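Local coordinates for TENA/THI-4 protein (Shewanella denitrificans OS217, PDB 3DDE), which is of unknown function but adopts a heme oxygenase-like helical fold and may have an oxidoreductase activity, at residues T48-Y51 and T52-N55; V131-L134 and G135-W139. All blocks are in the same frame, centred on the assembly; numbering follows the deposited sequence.

Both contacts are local, made between side chains a turn or so apart where one helix ends or begins, and both are buried; they illustrate how an all-helical bundle uses polar groups at its helix ends. Interaction 1 closes helix 38-52 just before helix 55-65, and interaction 2 opens helix 134-141. The first relies on a threonine and a lysine whose polar ends return to the preceding turn, the lysine to a histidine, close to the centre of the chain. The second sets an arginine against a tyrosine edge and a bridging water. Their centres lie about 16 Å apart, yet they meet where Asn55 ND2 reaches Tyr136 OH, a probable hydrogen bond.

Interaction 1 (T48-Y51 and T52-N55); sequences TYHY and TKHN
Lys53 and His50 run alongside each other at the end of helix 38-52, and their polar ends meet: NZ of Lys53 donates to ND1 of His50 at 3.0 Å, lying within 1° of the imidazole plane. The lysine gets there by a bend at chi3 (56°) in an otherwise extended chain, which turns the ammonium back over the preceding turn. On the way its CD passes the phenol end of Tyr49, whose side chain it meets at a slant, with CD 3.7 Å from Tyr49 OH.

One residue earlier, Thr52 lies beside Thr48, a turn back, and points the same way. Its OG1 donates to Thr48 O at 2.8 Å, from above the carbonyl plane, while Thr52 N reaches the same oxygen from the opposite face at 2.9 Å. OG1 also sits over one face of the Tyr51 ring, near its rim, 3.8 Å above the plane. Tyr51 O accepts from His54 N and, at 2.7 Å, from a water. The His54 ring turns an edge toward His50 O, its CD2 3.3 Å away, and its ND1 bonds Tyr122 OH on helix 112-126.

Ser108 OG hydrogen-bonds the other ring nitrogen of His50, NE2. With ND1 accepting from the lysine and NE2 held by Ser108, both nitrogens of the imidazole are engaged, and the rotation of the ring is thereby probably fixed.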
loop_
_atom_site.group_PDB
_atom_site.type_symbol
_atom_site.label_atom_id
_atom_site.label_comp_id
_atom_site.label_asym_id
_atom_site.label_seq_id
_atom_site.Cartn_x
_atom_site.Cartn_y
_atom_site.Cartn_z
ATOM N N THR A 48 -12.787 19.630 -9.833
ATOM C CA THR A 48 -12.832 19.776 -8.386
ATOM C C THR A 48 -13.408 18.507 -7.787
ATOM O O THR A 48 -12.911 18.011 -6.773
ATOM C CB THR A 48 -13.641 21.004 -7.964
ATOM O OG1 THR A 48 -12.998 22.169 -8.502
ATOM C CG2 THR A 48 -13.705 21.132 -6.448
ATOM N N TYR A 49 -14.438 17.983 -8.449
ATOM C CA TYR A 49 -15.089 16.743 -8.043
ATOM C C TYR A 49 -14.097 15.597 -8.033
ATOM O O TYR A 49 -14.070 14.821 -7.074
ATOM C CB TYR A 49 -16.272 16.406 -8.966
ATOM C CG TYR A 49 -16.647 14.942 -8.927
ATOM C CD1 TYR A 49 -17.532 14.440 -7.972
ATOM C CD2 TYR A 49 -16.102 14.055 -9.852
ATOM C CE1 TYR A 49 -17.848 13.084 -7.947
ATOM C CE2 TYR A 49 -16.407 12.708 -9.836
ATOM C CZ TYR A 49 -17.269 12.224 -8.889
ATOM O OH TYR A 49 -17.534 10.868 -8.911
ATOM N N HIS A 50 -13.297 15.502 -9.103
ATOM C CA HIS A 50 -12.296 14.443 -9.244
ATOM C C HIS A 50 -11.260 14.390 -8.136
ATOM O O HIS A 50 -11.011 13.331 -7.605
ATOM C CB HIS A 50 -11.594 14.515 -10.601
ATOM C CG HIS A 50 -12.454 14.078 -11.738
ATOM N ND1 HIS A 50 -13.151 12.890 -11.722
ATOM C CD2 HIS A 50 -12.681 14.630 -12.952
ATOM C CE1 HIS A 50 -13.788 12.741 -12.868
ATOM N NE2 HIS A 50 -13.530 13.789 -13.629
ATOM N N TYR A 51 -10.639 15.507 -7.792
ATOM C CA TYR A 51 -9.635 15.473 -6.736
ATOM C C TYR A 51 -10.241 15.470 -5.321
ATOM O O TYR A 51 -9.705 14.847 -4.413
ATOM C CB TYR A 51 -8.597 16.577 -6.922
ATOM C CG TYR A 51 -8.947 17.988 -6.461
ATOM C CD1 TYR A 51 -8.861 18.337 -5.114
ATOM C CD2 TYR A 51 -9.227 18.988 -7.379
ATOM C CE1 TYR A 51 -9.122 19.603 -4.681
ATOM C CE2 TYR A 51 -9.488 20.292 -6.962
ATOM C CZ TYR A 51 -9.436 20.595 -5.604
ATOM O OH TYR A 51 -9.712 21.878 -5.162
ATOM N N THR A 52 -11.378 16.137 -5.142
ATOM C CA THR A 52 -12.036 16.198 -3.838
ATOM C C THR A 52 -12.453 14.802 -3.380
ATOM O O THR A 52 -12.470 14.511 -2.192
ATOM C CB THR A 52 -13.247 17.195 -3.875
ATOM O OG1 THR A 52 -12.719 18.514 -4.031
ATOM C CG2 THR A 52 -14.053 17.158 -2.600
ATOM N N LYS A 53 -12.798 13.972 -4.354
ATOM C CA LYS A 53 -13.214 12.585 -4.179
ATOM C C LYS A 53 -12.180 11.744 -3.405
ATOM O O LYS A 53 -12.527 10.762 -2.733
ATOM C CB LYS A 53 -13.388 12.043 -5.600
ATOM C CG LYS A 53 -13.845 10.628 -5.800
ATOM C CD LYS A 53 -14.184 10.380 -7.305
ATOM C CE LYS A 53 -13.018 10.696 -8.286
ATOM N NZ LYS A 53 -13.455 10.676 -9.754
ATOM N N HIS A 54 -10.911 12.149 -3.487
ATOM C CA HIS A 54 -9.822 11.418 -2.854
ATOM C C HIS A 54 -9.293 12.000 -1.539
ATOM O O HIS A 54 -8.465 11.372 -0.886
ATOM C CB HIS A 54 -8.655 11.282 -3.853
ATOM C CG HIS A 54 -8.981 10.446 -5.051
ATOM N ND1 HIS A 54 -8.967 9.066 -5.020
ATOM C CD2 HIS A 54 -9.347 10.790 -6.309
ATOM C CE1 HIS A 54 -9.302 8.597 -6.207
ATOM N NE2 HIS A 54 -9.544 9.621 -7.007
ATOM N N ASN A 55 -9.779 13.168 -1.131
ATOM C CA ASN A 55 -9.212 13.839 0.040
ATOM C C ASN A 55 -9.412 13.168 1.396
ATOM O O ASN A 55 -8.466 13.136 2.206
ATOM C CB ASN A 55 -9.569 15.330 0.035
ATOM C CG ASN A 55 -8.742 16.109 -0.978
ATOM O OD1 ASN A 55 -7.798 15.570 -1.610
ATOM N ND2 ASN A 55 -9.058 17.364 -1.129
HETATM O O HOH W 1 -7.065 14.816 -3.799
#

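Interaction 2 (V131-L134 and G135-W139); sequences VQRL and GYSYW
This contact forms the first turn of helix 134-141 in the heme oxygenase-like bundle, where the chain arriving from helix 112-126 winds into regular helix. Gly135 N donates to Gln132 O at 3.1 Å, and Tyr138 N then takes Leu134 O at 2.8 Å, the first firm bond here of the i to i+4 pattern. Between them Arg133 O receives two weak bonds, from Tyr136 N and Ser137 N.

Arg133 and Tyr136 leave this turn side by side. The arginine chain is extended from CG to NE, with CG anti to the backbone N (chi1 -166°), and this carries the guanidinium out alongside the tyrosine. There CD2 of Tyr136 lies over one face of the guanidinium, toward its rim, while the arginine meets the edge of the ring; the two planes stand 71° apart. The side chains come closest at NH2 of Arg133 and CE2 of Tyr136, 3.7 Å. NH2 also bonds Asn58 OD1 on helix 55-65, and the tyrosine hydroxyl points to that helix too, toward Asn55.

Replacing Arg133 with a leucine would probably leave Asn58 OD1 without this donor and the edge of Tyr136 less firmly packed. In the plane of the guanidinium, a water accepts from Arg133 NH1 at 2.9 Å and is hydrogen-bonded to Ser137 OG at 3.0 Å.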
loop_
_atom_site.group_PDB
_atom_site.type_symbol
_atom_site.label_atom_id
_atom_site.label_comp_id
_atom_site.label_asym_id
_atom_site.label_seq_id
_atom_site.Cartn_x
_atom_site.Cartn_y
_atom_site.Cartn_z
ATOM N N VAL A 131 3.752 14.731 9.066
ATOM C CA VAL A 131 3.221 16.056 9.326
ATOM C C VAL A 131 2.883 16.851 8.057
ATOM O O VAL A 131 1.994 17.697 8.058
ATOM C CB VAL A 131 4.296 16.856 10.115
ATOM C CG1 VAL A 131 4.245 18.318 9.794
ATOM C CG2 VAL A 131 4.198 16.569 11.608
ATOM N N GLN A 132 3.576 16.531 6.974
ATOM C CA GLN A 132 3.565 17.335 5.757
ATOM C C GLN A 132 2.234 17.624 5.058
ATOM O O GLN A 132 2.102 18.684 4.459
ATOM C CB GLN A 132 4.589 16.764 4.772
ATOM C CG GLN A 132 4.202 15.432 4.151
ATOM C CD GLN A 132 5.324 14.827 3.338
ATOM O OE1 GLN A 132 6.320 15.468 3.087
ATOM N NE2 GLN A 132 5.161 13.588 2.931
ATOM N N ARG A 133 1.258 16.719 5.132
ATOM C CA ARG A 133 -0.028 16.950 4.487
ATOM C C ARG A 133 -0.763 18.160 5.102
ATOM O O ARG A 133 -1.606 18.768 4.446
ATOM C CB ARG A 133 -0.914 15.704 4.555
ATOM C CG ARG A 133 -2.116 15.760 3.633
ATOM C CD ARG A 133 -3.184 14.762 4.016
ATOM N NE ARG A 133 -4.333 14.860 3.112
ATOM C CZ ARG A 133 -5.300 15.764 3.204
ATOM N NH1 ARG A 133 -5.279 16.710 4.142
ATOM N NH2 ARG A 133 -6.282 15.753 2.320
ATOM N N LEU A 134 -0.447 18.507 6.354
ATOM C CA LEU A 134 -1.022 19.681 7.004
ATOM C C LEU A 134 -0.761 20.967 6.198
ATOM O O LEU A 134 -1.512 21.937 6.325
ATOM C CB LEU A 134 -0.489 19.828 8.429
ATOM C CG LEU A 134 -0.906 18.809 9.491
ATOM C CD1 LEU A 134 -0.110 19.023 10.773
ATOM C CD2 LEU A 134 -2.422 18.887 9.771
ATOM N N GLY A 135 0.294 20.968 5.383
ATOM C CA GLY A 135 0.627 22.108 4.507
ATOM C C GLY A 135 -0.432 22.343 3.437
ATOM O O GLY A 135 -0.751 23.474 3.100
ATOM N N TYR A 136 -0.962 21.258 2.898
ATOM C CA TYR A 136 -2.049 21.320 1.925
ATOM C C TYR A 136 -3.263 21.941 2.599
ATOM O O TYR A 136 -3.852 22.901 2.090
ATOM C CB TYR A 136 -2.379 19.910 1.410
ATOM C CG TYR A 136 -3.620 19.776 0.539
ATOM C CD1 TYR A 136 -3.883 20.673 -0.494
ATOM C CD2 TYR A 136 -4.494 18.707 0.717
ATOM C CE1 TYR A 136 -4.995 20.525 -1.305
ATOM C CE2 TYR A 136 -5.594 18.543 -0.086
ATOM C CZ TYR A 136 -5.845 19.457 -1.099
ATOM O OH TYR A 136 -6.954 19.285 -1.893
ATOM N N SER A 137 -3.610 21.381 3.756
ATOM C CA SER A 137 -4.732 21.829 4.563
ATOM C C SER A 137 -4.605 23.290 4.962
ATOM O O SER A 137 -5.605 24.006 5.073
ATOM C CB SER A 137 -4.824 20.980 5.828
ATOM O OG SER A 137 -5.165 19.643 5.519
ATOM N N TYR A 138 -3.376 23.744 5.195
ATOM C CA TYR A 138 -3.178 25.125 5.598
ATOM C C TYR A 138 -3.752 26.139 4.598
ATOM O O TYR A 138 -4.501 27.027 4.996
ATOM C CB TYR A 138 -1.715 25.460 5.904
ATOM C CG TYR A 138 -1.588 26.900 6.356
ATOM C CD1 TYR A 138 -1.978 27.292 7.638
ATOM C CD2 TYR A 138 -1.127 27.885 5.483
ATOM C CE1 TYR A 138 -1.884 28.632 8.037
ATOM C CE2 TYR A 138 -1.035 29.201 5.869
ATOM C CZ TYR A 138 -1.411 29.576 7.144
ATOM O OH TYR A 138 -1.306 30.910 7.503
ATOM N N TRP A 139 -3.409 26.024 3.316
ATOM C CA TRP A 139 -3.960 26.964 2.328
ATOM C C TRP A 139 -5.363 26.521 1.915
ATOM O O TRP A 139 -6.236 27.345 1.667
ATOM C CB TRP A 139 -3.032 27.161 1.107
ATOM C CG TRP A 139 -2.952 26.011 0.179
ATOM C CD1 TRP A 139 -1.996 25.047 0.148
ATOM C CD2 TRP A 139 -3.883 25.686 -0.859
ATOM N NE1 TRP A 139 -2.264 24.142 -0.849
ATOM C CE2 TRP A 139 -3.426 24.503 -1.473
ATOM C CE3 TRP A 139 -5.059 26.278 -1.326
ATOM C CZ2 TRP A 139 -4.105 23.898 -2.531
ATOM C CZ3 TRP A 139 -5.729 25.675 -2.383
ATOM C CH2 TRP A 139 -5.248 24.503 -2.973
HETATM O O HOH W 2 -3.916 17.180 6.696
#